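Local coordinates for putative uncharacterized protein (Ustilago maydis, PDB 4GNX) that is probably the smallest subunit of the heterotrimeric replication protein A, an OB-fold protein that supports a complex which binds single-stranded DNA, at residues S10-L13 against G14-V17; L36-T39 against S40-N44; L95-N98 against V99-S103. All coordinates share one frame; numbering follows the deposited sequence.

Interaction 1 (S10-L13 against G14-V17); sequences SSML and GQYV
Met12 and Leu13 meet Gln15 and Tyr16 through two backbone hydrogen bonds, each closing a short turn of 3-10 type and running from a residue to the third one before it. Gln15 N donates to Met12 O at 3.0 Å. Tyr16 N donates to Leu13 O at 2.8 Å, and this second bond is fairly straight, with an N-H...O angle of 164°. Gly14 lies at the centre of these turns and has no side chain to add at the surface.

The side-chain contacts gather round Met12. The carboxamide of Gln15 is brought back over it: CG lies beside the backbone N of its own residue, chi1 -50°, and the extended chain beyond carries NE2 to 3.6 Å from Met12 CG and close to Met12 CA. On the way, the methylenes CB and CG of Gln15 line the carbonyl oxygen of Met12. A long polar chain suits this exposed place. The Tyr16 ring offers an edge to the same residue, with CD1 3.4 Å from Met12 O and that oxygen near the ring plane. Farther out, Met12 CE and Tyr16 CE1 make a looser apolar contact at 4.3 Å.

Leu13 is buried, turning away from Gln15 to pack on Ile8 and Ser72, as befits an apolar residue. Tyr16 rests partly on Ile8 and Pro6, while Gln15 stays at the surface. Such a short 3-10 turn, with one flank on the body of the domain, here forms part of the connection between strands 7-8 and 20-31 of the OB fold.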
ATOM      1  N   SER A  10      12.612 -23.468  -5.367  1.00 43.31           N
ATOM      2  CA  SER A  10      13.408 -24.649  -5.673  1.00 45.00           C
ATOM      3  C   SER A  10      14.655 -24.781  -4.774  1.00 47.44           C
ATOM      4  O   SER A  10      15.156 -25.889  -4.531  1.00 49.15           O
ATOM      5  CB  SER A  10      13.794 -24.658  -7.154  1.00 47.95           C
ATOM      6  OG  SER A  10      14.484 -23.477  -7.543  1.00 50.95           O
ATOM      7  N   SER A  11      15.140 -23.657  -4.259  1.00 46.51           N
ATOM      8  CA  SER A  11      16.373 -23.669  -3.512  1.00 47.87           C
ATOM      9  C   SER A  11      16.145 -24.150  -2.091  1.00 45.49           C
ATOM     10  O   SER A  11      17.079 -24.516  -1.405  1.00 50.05           O
ATOM     11  CB  SER A  11      17.012 -22.293  -3.516  1.00 50.13           C
ATOM     12  OG  SER A  11      16.675 -21.632  -2.323  1.00 51.26           O
ATOM     13  N   MET A  12      14.902 -24.163  -1.656  1.00 41.10           N
ATOM     14  CA  MET A  12      14.574 -24.625  -0.322  1.00 40.65           C
ATOM     15  C   MET A  12      14.299 -26.124  -0.256  1.00 40.69           C
ATOM     16  O   MET A  12      14.119 -26.678   0.818  1.00 40.65           O
ATOM     17  CB  MET A  12      13.392 -23.842   0.228  1.00 38.88           C
ATOM     18  CG  MET A  12      13.727 -22.377   0.441  1.00 41.92           C
ATOM     19  SD  MET A  12      12.331 -21.274   0.756  1.00 43.28           S
ATOM     20  CE  MET A  12      11.722 -21.864   2.339  1.00 40.25           C
ATOM     21  N   LEU A  13      14.285 -26.794  -1.398  1.00 41.82           N
ATOM     22  CA  LEU A  13      14.008 -28.229  -1.404  1.00 43.19           C
ATOM     23  C   LEU A  13      14.861 -29.006  -0.414  1.00 45.17           C
ATOM     24  O   LEU A  13      14.319 -29.756   0.381  1.00 46.00           O
ATOM     25  CB  LEU A  13      14.168 -28.824  -2.800  1.00 45.83           C
ATOM     26  CG  LEU A  13      13.164 -28.289  -3.819  1.00 44.86           C
ATOM     27  CD1 LEU A  13      13.621 -28.702  -5.194  1.00 48.74           C
ATOM     28  CD2 LEU A  13      11.751 -28.777  -3.567  1.00 42.34           C
ATOM     29  N   GLY A  14      16.178 -28.802  -0.445  1.00 46.77           N
ATOM     30  CA  GLY A  14      17.095 -29.461   0.481  1.00 49.14           C
ATOM     31  C   GLY A  14      16.654 -29.454   1.936  1.00 48.60           C
ATOM     32  O   GLY A  14      16.883 -30.422   2.660  1.00 51.72           O
ATOM     33  N   GLN A  15      15.998 -28.376   2.361  1.00 45.20           N
ATOM     34  CA  GLN A  15      15.563 -28.233   3.757  1.00 44.82           C
ATOM     35  C   GLN A  15      14.315 -29.043   4.119  1.00 41.68           C
ATOM     36  O   GLN A  15      13.880 -29.042   5.280  1.00 41.69           O
ATOM     37  CB  GLN A  15      15.298 -26.766   4.097  1.00 44.80           C
ATOM     38  CG  GLN A  15      16.409 -25.802   3.721  1.00 49.03           C
ATOM     39  CD  GLN A  15      15.924 -24.357   3.656  1.00 49.16           C
ATOM     40  OE1 GLN A  15      15.208 -23.883   4.543  1.00 48.73           O
ATOM     41  NE2 GLN A  15      16.316 -23.647   2.597  1.00 50.65           N
ATOM     42  N   TYR A  16      13.710 -29.697   3.131  1.00 38.84           N
ATOM     43  CA  TYR A  16      12.494 -30.454   3.395  1.00 36.88           C
ATOM     44  C   TYR A  16      12.496 -31.876   2.812  1.00 38.20           C
ATOM     45  O   TYR A  16      11.465 -32.390   2.410  1.00 37.61           O
ATOM     46  CB  TYR A  16      11.249 -29.672   2.954  1.00 32.72           C
ATOM     47  CG  TYR A  16      11.077 -28.319   3.630  1.00 31.23           C
ATOM     48  CD1 TYR A  16      11.598 -27.165   3.056  1.00 30.36           C
ATOM     49  CD2 TYR A  16      10.384 -28.198   4.832  1.00 30.89           C
ATOM     50  CE1 TYR A  16      11.452 -25.937   3.669  1.00 29.37           C
ATOM     51  CE2 TYR A  16      10.229 -26.981   5.451  1.00 29.77           C
ATOM     52  CZ  TYR A  16      10.760 -25.855   4.862  1.00 29.26           C
ATOM     53  OH  TYR A  16      10.596 -24.627   5.468  1.00 28.86           O
ATOM     54  N   VAL A  17      13.636 -32.536   2.774  1.00 40.69           N
ATOM     55  CA  VAL A  17      13.593 -33.895   2.281  1.00 42.90           C
ATOM     56  C   VAL A  17      12.644 -34.743   3.145  1.00 44.04           C
ATOM     57  O   VAL A  17      12.711 -34.722   4.381  1.00 45.62           O
ATOM     58  CB  VAL A  17      14.997 -34.507   2.150  1.00 46.57           C
ATOM     59  CG1 VAL A  17      14.894 -35.958   1.757  1.00 49.35           C
ATOM     60  CG2 VAL A  17      15.797 -33.740   1.111  1.00 45.63           C
TER

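Interaction 2 (L36-T39 against S40-N44); sequences LMQT and SDLGN
A beta hairpin joins strand 34-39 to strand 44-48, and a type I turn from Thr39 to Leu42 begins its reversal. Leu42 N donates to Thr39 O at 2.6 Å, closing that turn. Leu42 itself has a positive phi of 75°, a left-handed backbone conformation that directs the chain back toward Gly43.

Thr39 grips Gly43 twice. Its backbone N and its OG1 each lie 2.9 Å from Gly43 O, and they reach this oxygen from opposite faces of the carbonyl plane. The hydroxyl can do so because OG1 sits beside the backbone N of Thr39, chi1 -36°, placing both donors within range of one acceptor. Threonine suits the position for this second bond, and its CB also meets Asp41 CB at 3.8 Å.

Beyond the turn, Gln38 and Asn44 form an antiparallel non-hydrogen-bonded pair with their side chains on the same face of the sheet. Asn44 ND2 comes over the stem of the glutamine, 3.3 Å from Gln38 CB, and the two amide planes stand 81° apart, nearly perpendicular. The glutamine, extended past CG, runs alongside Leu42 in the same direction. Asn44 CA approaches Met37 O at 3.1 Å in a CH...O contact, common between neighbouring antiparallel strands.

From the turn, Asp41 reaches a neighbouring part of the chain, its OD1 accepting from Ser10 OG. Met37 faces strand 60-68, lying against Val61 and Val63. This is a 3:5 hairpin with a type I turn and G1 bulge, in which Leu42 holds the left-handed position often occupied by glycine.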
ATOM      1  N   LEU A  36       7.556 -30.439 -15.717  1.00 51.55           N
ATOM      2  CA  LEU A  36       8.660 -29.534 -15.447  1.00 52.88           C
ATOM      3  C   LEU A  36       8.148 -28.126 -15.158  1.00 53.48           C
ATOM      4  O   LEU A  36       7.438 -27.514 -15.969  1.00 55.23           O
ATOM      5  CB  LEU A  36       9.691 -29.531 -16.569  1.00 56.42           C
ATOM      6  CG  LEU A  36      11.066 -28.997 -16.148  1.00 57.34           C
ATOM      7  CD1 LEU A  36      11.638 -29.775 -14.973  1.00 56.07           C
ATOM      8  CD2 LEU A  36      12.027 -29.044 -17.322  1.00 62.02           C
ATOM      9  N   MET A  37       8.531 -27.620 -13.991  1.00 51.82           N
ATOM     10  CA  MET A  37       8.030 -26.359 -13.488  1.00 49.31           C
ATOM     11  C   MET A  37       9.145 -25.333 -13.231  1.00 48.79           C
ATOM     12  O   MET A  37      10.207 -25.673 -12.698  1.00 47.93           O
ATOM     13  CB  MET A  37       7.279 -26.642 -12.205  1.00 47.88           C
ATOM     14  CG  MET A  37       6.612 -25.432 -11.608  1.00 49.96           C
ATOM     15  SD  MET A  37       6.039 -25.726  -9.929  1.00 52.82           S
ATOM     16  CE  MET A  37       4.789 -26.975 -10.247  1.00 51.48           C
ATOM     17  N   GLN A  38       8.898 -24.081 -13.623  1.00 48.89           N
ATOM     18  CA  GLN A  38       9.771 -22.968 -13.264  1.00 49.01           C
ATOM     19  C   GLN A  38       9.237 -22.249 -12.014  1.00 45.29           C
ATOM     20  O   GLN A  38       8.066 -21.899 -11.951  1.00 43.09           O
ATOM     21  CB  GLN A  38       9.945 -22.012 -14.451  1.00 52.88           C
ATOM     22  CG  GLN A  38      10.585 -20.679 -14.100  1.00 55.70           C
ATOM     23  CD  GLN A  38      11.331 -20.048 -15.254  1.00 62.41           C
ATOM     24  OE1 GLN A  38      11.006 -20.273 -16.422  1.00 67.09           O
ATOM     25  NE2 GLN A  38      12.346 -19.254 -14.934  1.00 64.38           N
ATOM     26  N   THR A  39      10.116 -22.041 -11.035  1.00 45.52           N
ATOM     27  CA  THR A  39       9.772 -21.413  -9.769  1.00 44.95           C
ATOM     28  C   THR A  39      10.101 -19.920  -9.747  1.00 47.25           C
ATOM     29  O   THR A  39      10.905 -19.465 -10.550  1.00 50.51           O
ATOM     30  CB  THR A  39      10.521 -22.066  -8.597  1.00 43.90           C
ATOM     31  OG1 THR A  39      10.640 -23.457  -8.823  1.00 43.51           O
ATOM     32  CG2 THR A  39       9.702 -21.926  -7.366  1.00 46.46           C
ATOM     33  N   SER A  40       9.478 -19.180  -8.819  1.00 45.53           N
ATOM     34  CA  SER A  40       9.823 -17.789  -8.520  1.00 47.68           C
ATOM     35  C   SER A  40      11.316 -17.626  -8.322  1.00 51.63           C
ATOM     36  O   SER A  40      11.892 -16.586  -8.610  1.00 55.86           O
ATOM     37  CB  SER A  40       9.104 -17.341  -7.252  1.00 46.09           C
ATOM     38  OG  SER A  40       9.433 -18.169  -6.149  1.00 45.05           O
ATOM     39  N   ASP A  41      11.912 -18.687  -7.799  1.00 52.63           N
ATOM     40  CA  ASP A  41      13.334 -18.862  -7.629  1.00 55.81           C
ATOM     41  C   ASP A  41      14.115 -18.707  -8.929  1.00 57.64           C
ATOM     42  O   ASP A  41      15.321 -18.461  -8.906  1.00 61.78           O
ATOM     43  CB  ASP A  41      13.530 -20.294  -7.142  1.00 60.28           C
ATOM     44  CG  ASP A  41      14.710 -20.441  -6.227  1.00 68.14           C
ATOM     45  OD1 ASP A  41      15.441 -21.436  -6.370  1.00 78.71           O
ATOM     46  OD2 ASP A  41      14.915 -19.571  -5.362  1.00 69.61           O
ATOM     47  N   LEU A  42      13.418 -18.870 -10.051  1.00 55.80           N
ATOM     48  CA  LEU A  42      13.998 -19.043 -11.396  1.00 58.03           C
ATOM     49  C   LEU A  42      14.582 -20.413 -11.648  1.00 57.96           C
ATOM     50  O   LEU A  42      15.082 -20.685 -12.735  1.00 60.44           O
ATOM     51  CB  LEU A  42      15.017 -17.971 -11.751  1.00 62.59           C
ATOM     52  CG  LEU A  42      14.409 -16.630 -12.153  1.00 64.77           C
ATOM     53  CD1 LEU A  42      15.479 -15.759 -12.790  1.00 70.27           C
ATOM     54  CD2 LEU A  42      13.215 -16.805 -13.084  1.00 63.95           C
ATOM     55  N   GLY A  43      14.494 -21.283 -10.650  1.00 55.23           N
ATOM     56  CA  GLY A  43      14.948 -22.660 -10.794  1.00 54.95           C
ATOM     57  C   GLY A  43      13.854 -23.628 -11.192  1.00 51.50           C
ATOM     58  O   GLY A  43      12.702 -23.426 -10.880  1.00 47.77           O
ATOM     59  N   ASN A  44      14.236 -24.690 -11.889  1.00 54.92           N
ATOM     60  CA  ASN A  44      13.281 -25.662 -12.403  1.00 53.68           C
ATOM     61  C   ASN A  44      13.185 -26.851 -11.468  1.00 52.28           C
ATOM     62  O   ASN A  44      14.106 -27.086 -10.692  1.00 52.83           O
ATOM     63  CB  ASN A  44      13.660 -26.078 -13.824  1.00 57.33           C
ATOM     64  CG  ASN A  44      13.357 -24.996 -14.866  1.00 59.76           C
ATOM     65  OD1 ASN A  44      13.742 -25.121 -16.014  1.00 63.63           O
ATOM     66  ND2 ASN A  44      12.660 -23.938 -14.466  1.00 59.58           N
TER

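Interaction 3 (L95-N98 against V99-S103); sequences LVEN and VVQIS
Val99 leans back on Leu95 and Val96, one turn earlier in helix 93-104. Its CB lies 3.6 Å from Val96 O. From there CG1 points anti to the backbone N, chi1 172°, which leaves CG2 beside that nitrogen and facing the preceding turn. CG2 consequently meets Leu95 O at 3.3 Å and Leu95 CD1 at 3.7 Å, where the leucine branch passes it obliquely. A compact beta-branched residue suits this buried site; Leu7 of strand 7-8 in the same chain and Leu125 of a neighbouring subunit also pack on it.

Underneath, Val99 N donates to Leu95 O at 3.1 Å, and the same i to i+4 pattern continues to Ile102 N and Asn98 O. Val99 O is gripped twice, by Ser103 N and by Ser103 OG, the latter at 2.6 Å; the two donors arrive from opposite faces of its plane. On the polar flank, Glu97 OE2 passes Gln101 CG at 3.8 Å, while Glu97 OE1 bonds to Ser40. Asn98 OD1 accepts from Arg441 of another chain, while ND2 donates to Thr94 O. These are the contacts of an amphipathic alpha-helix at an interface between subunits, consistent with the C-terminal helices that join the RPA trimer.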
ATOM      1  N   LEU A  95       6.154 -11.278  -7.324  1.00 37.78           N
ATOM      2  CA  LEU A  95       5.356 -11.172  -6.120  1.00 36.44           C
ATOM      3  C   LEU A  95       5.547 -12.435  -5.316  1.00 34.51           C
ATOM      4  O   LEU A  95       5.778 -12.374  -4.105  1.00 34.17           O
ATOM      5  CB  LEU A  95       3.872 -10.978  -6.436  1.00 36.82           C
ATOM      6  CG  LEU A  95       2.919 -10.902  -5.227  1.00 34.71           C
ATOM      7  CD1 LEU A  95       3.566 -10.237  -4.019  1.00 33.82           C
ATOM      8  CD2 LEU A  95       1.654 -10.158  -5.631  1.00 37.11           C
ATOM      9  N   VAL A  96       5.473 -13.574  -5.995  1.00 34.19           N
ATOM     10  CA  VAL A  96       5.542 -14.847  -5.314  1.00 33.51           C
ATOM     11  C   VAL A  96       6.877 -15.018  -4.583  1.00 34.00           C
ATOM     12  O   VAL A  96       6.902 -15.528  -3.446  1.00 32.16           O
ATOM     13  CB  VAL A  96       5.289 -16.030  -6.272  1.00 34.01           C
ATOM     14  CG1 VAL A  96       5.554 -17.352  -5.556  1.00 31.53           C
ATOM     15  CG2 VAL A  96       3.858 -15.983  -6.792  1.00 34.29           C
ATOM     16  N   GLU A  97       7.969 -14.579  -5.213  1.00 36.08           N
ATOM     17  CA  GLU A  97       9.272 -14.811  -4.632  1.00 38.43           C
ATOM     18  C   GLU A  97       9.328 -14.118  -3.286  1.00 37.82           C
ATOM     19  O   GLU A  97       9.795 -14.686  -2.285  1.00 37.69           O
ATOM     20  CB  GLU A  97      10.386 -14.348  -5.559  1.00 44.76           C
ATOM     21  CG  GLU A  97      11.804 -14.534  -5.013  1.00 50.61           C
ATOM     22  CD  GLU A  97      12.121 -15.949  -4.509  1.00 53.59           C
ATOM     23  OE1 GLU A  97      11.589 -16.941  -5.071  1.00 53.88           O
ATOM     24  OE2 GLU A  97      12.923 -16.071  -3.543  1.00 55.22           O
ATOM     25  N   ASN A  98       8.772 -12.913  -3.262  1.00 36.89           N
ATOM     26  CA  ASN A  98       8.787 -12.079  -2.097  1.00 34.76           C
ATOM     27  C   ASN A  98       7.949 -12.622  -0.965  1.00 32.54           C
ATOM     28  O   ASN A  98       8.318 -12.528   0.214  1.00 32.26           O
ATOM     29  CB  ASN A  98       8.329 -10.701  -2.489  1.00 36.05           C
ATOM     30  CG  ASN A  98       9.448  -9.888  -3.094  1.00 39.58           C
ATOM     31  OD1 ASN A  98      10.381  -9.494  -2.396  1.00 41.15           O
ATOM     32  ND2 ASN A  98       9.371  -9.637  -4.395  1.00 41.27           N
ATOM     33  N   VAL A  99       6.816 -13.197  -1.321  1.00 30.77           N
ATOM     34  CA  VAL A  99       5.961 -13.789  -0.338  1.00 29.00           C
ATOM     35  C   VAL A  99       6.654 -15.004   0.254  1.00 28.69           C
ATOM     36  O   VAL A  99       6.582 -15.235   1.457  1.00 28.15           O
ATOM     37  CB  VAL A  99       4.635 -14.144  -0.978  1.00 29.13           C
ATOM     38  CG1 VAL A  99       3.755 -14.960  -0.027  1.00 27.83           C
ATOM     39  CG2 VAL A  99       3.966 -12.849  -1.395  1.00 30.66           C
ATOM     40  N   VAL A 100       7.371 -15.760  -0.578  1.00 30.13           N
ATOM     41  CA  VAL A 100       8.116 -16.905  -0.055  1.00 30.59           C
ATOM     42  C   VAL A 100       9.104 -16.437   1.004  1.00 33.25           C
ATOM     43  O   VAL A 100       9.047 -16.886   2.155  1.00 35.23           O
ATOM     44  CB  VAL A 100       8.858 -17.679  -1.139  1.00 30.15           C
ATOM     45  CG1 VAL A 100       9.935 -18.566  -0.507  1.00 30.65           C
ATOM     46  CG2 VAL A 100       7.864 -18.503  -1.921  1.00 28.29           C
ATOM     47  N   GLN A 101       9.974 -15.513   0.616  1.00 34.26           N
ATOM     48  CA  GLN A 101      10.965 -14.998   1.504  1.00 36.88           C
ATOM     49  C   GLN A 101      10.352 -14.446   2.787  1.00 35.97           C
ATOM     50  O   GLN A 101      10.842 -14.743   3.888  1.00 36.72           O
ATOM     51  CB  GLN A 101      11.745 -13.920   0.789  1.00 43.06           C
ATOM     52  CG  GLN A 101      12.839 -14.408  -0.132  1.00 49.22           C
ATOM     53  CD  GLN A 101      13.791 -13.263  -0.464  1.00 61.42           C
ATOM     54  OE1 GLN A 101      13.586 -12.535  -1.450  1.00 68.92           O
ATOM     55  NE2 GLN A 101      14.820 -13.058   0.387  1.00 64.88           N
ATOM     56  N   ILE A 102       9.283 -13.649   2.653  1.00 34.47           N
ATOM     57  CA  ILE A 102       8.664 -12.968   3.807  1.00 33.15           C
ATOM     58  C   ILE A 102       8.003 -13.977   4.734  1.00 31.60           C
ATOM     59  O   ILE A 102       8.105 -13.867   5.963  1.00 30.98           O
ATOM     60  CB  ILE A 102       7.627 -11.913   3.377  1.00 32.63           C
ATOM     61  CG1 ILE A 102       8.323 -10.697   2.781  1.00 35.42           C
ATOM     62  CG2 ILE A 102       6.859 -11.404   4.570  1.00 31.97           C
ATOM     63  CD1 ILE A 102       7.431  -9.777   1.968  1.00 36.05           C
ATOM     64  N   SER A 103       7.326 -14.956   4.135  1.00 30.39           N
ATOM     65  CA  SER A 103       6.698 -16.026   4.907  1.00 30.65           C
ATOM     66  C   SER A 103       7.732 -16.815   5.700  1.00 31.44           C
ATOM     67  O   SER A 103       7.464 -17.200   6.839  1.00 35.61           O
ATOM     68  CB  SER A 103       5.880 -16.972   4.027  1.00 31.09           C
ATOM     69  OG  SER A 103       4.922 -16.278   3.225  1.00 31.98           O
TER

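Along the chain the three contacts come in series: interaction 1 in the connection before strand 20-31, interaction 2 at the hairpin between strands 34-39 and 44-48, and interaction 3 within helix 93-104. Their centres lie about 13 Å (1 and 2), 15 Å (1 and 3) and 14 Å (2 and 3) apart, yet every pair touches. Asp41 takes a probable hydrogen bond from Ser10, Glu97 probably bonds to Ser40, and Met12 packs on Val100. The helix thus meets both the hairpin loop and the 10-17 region of its own chain, and it also contacts two neighbouring subunits, consistent with a role in trimer assembly.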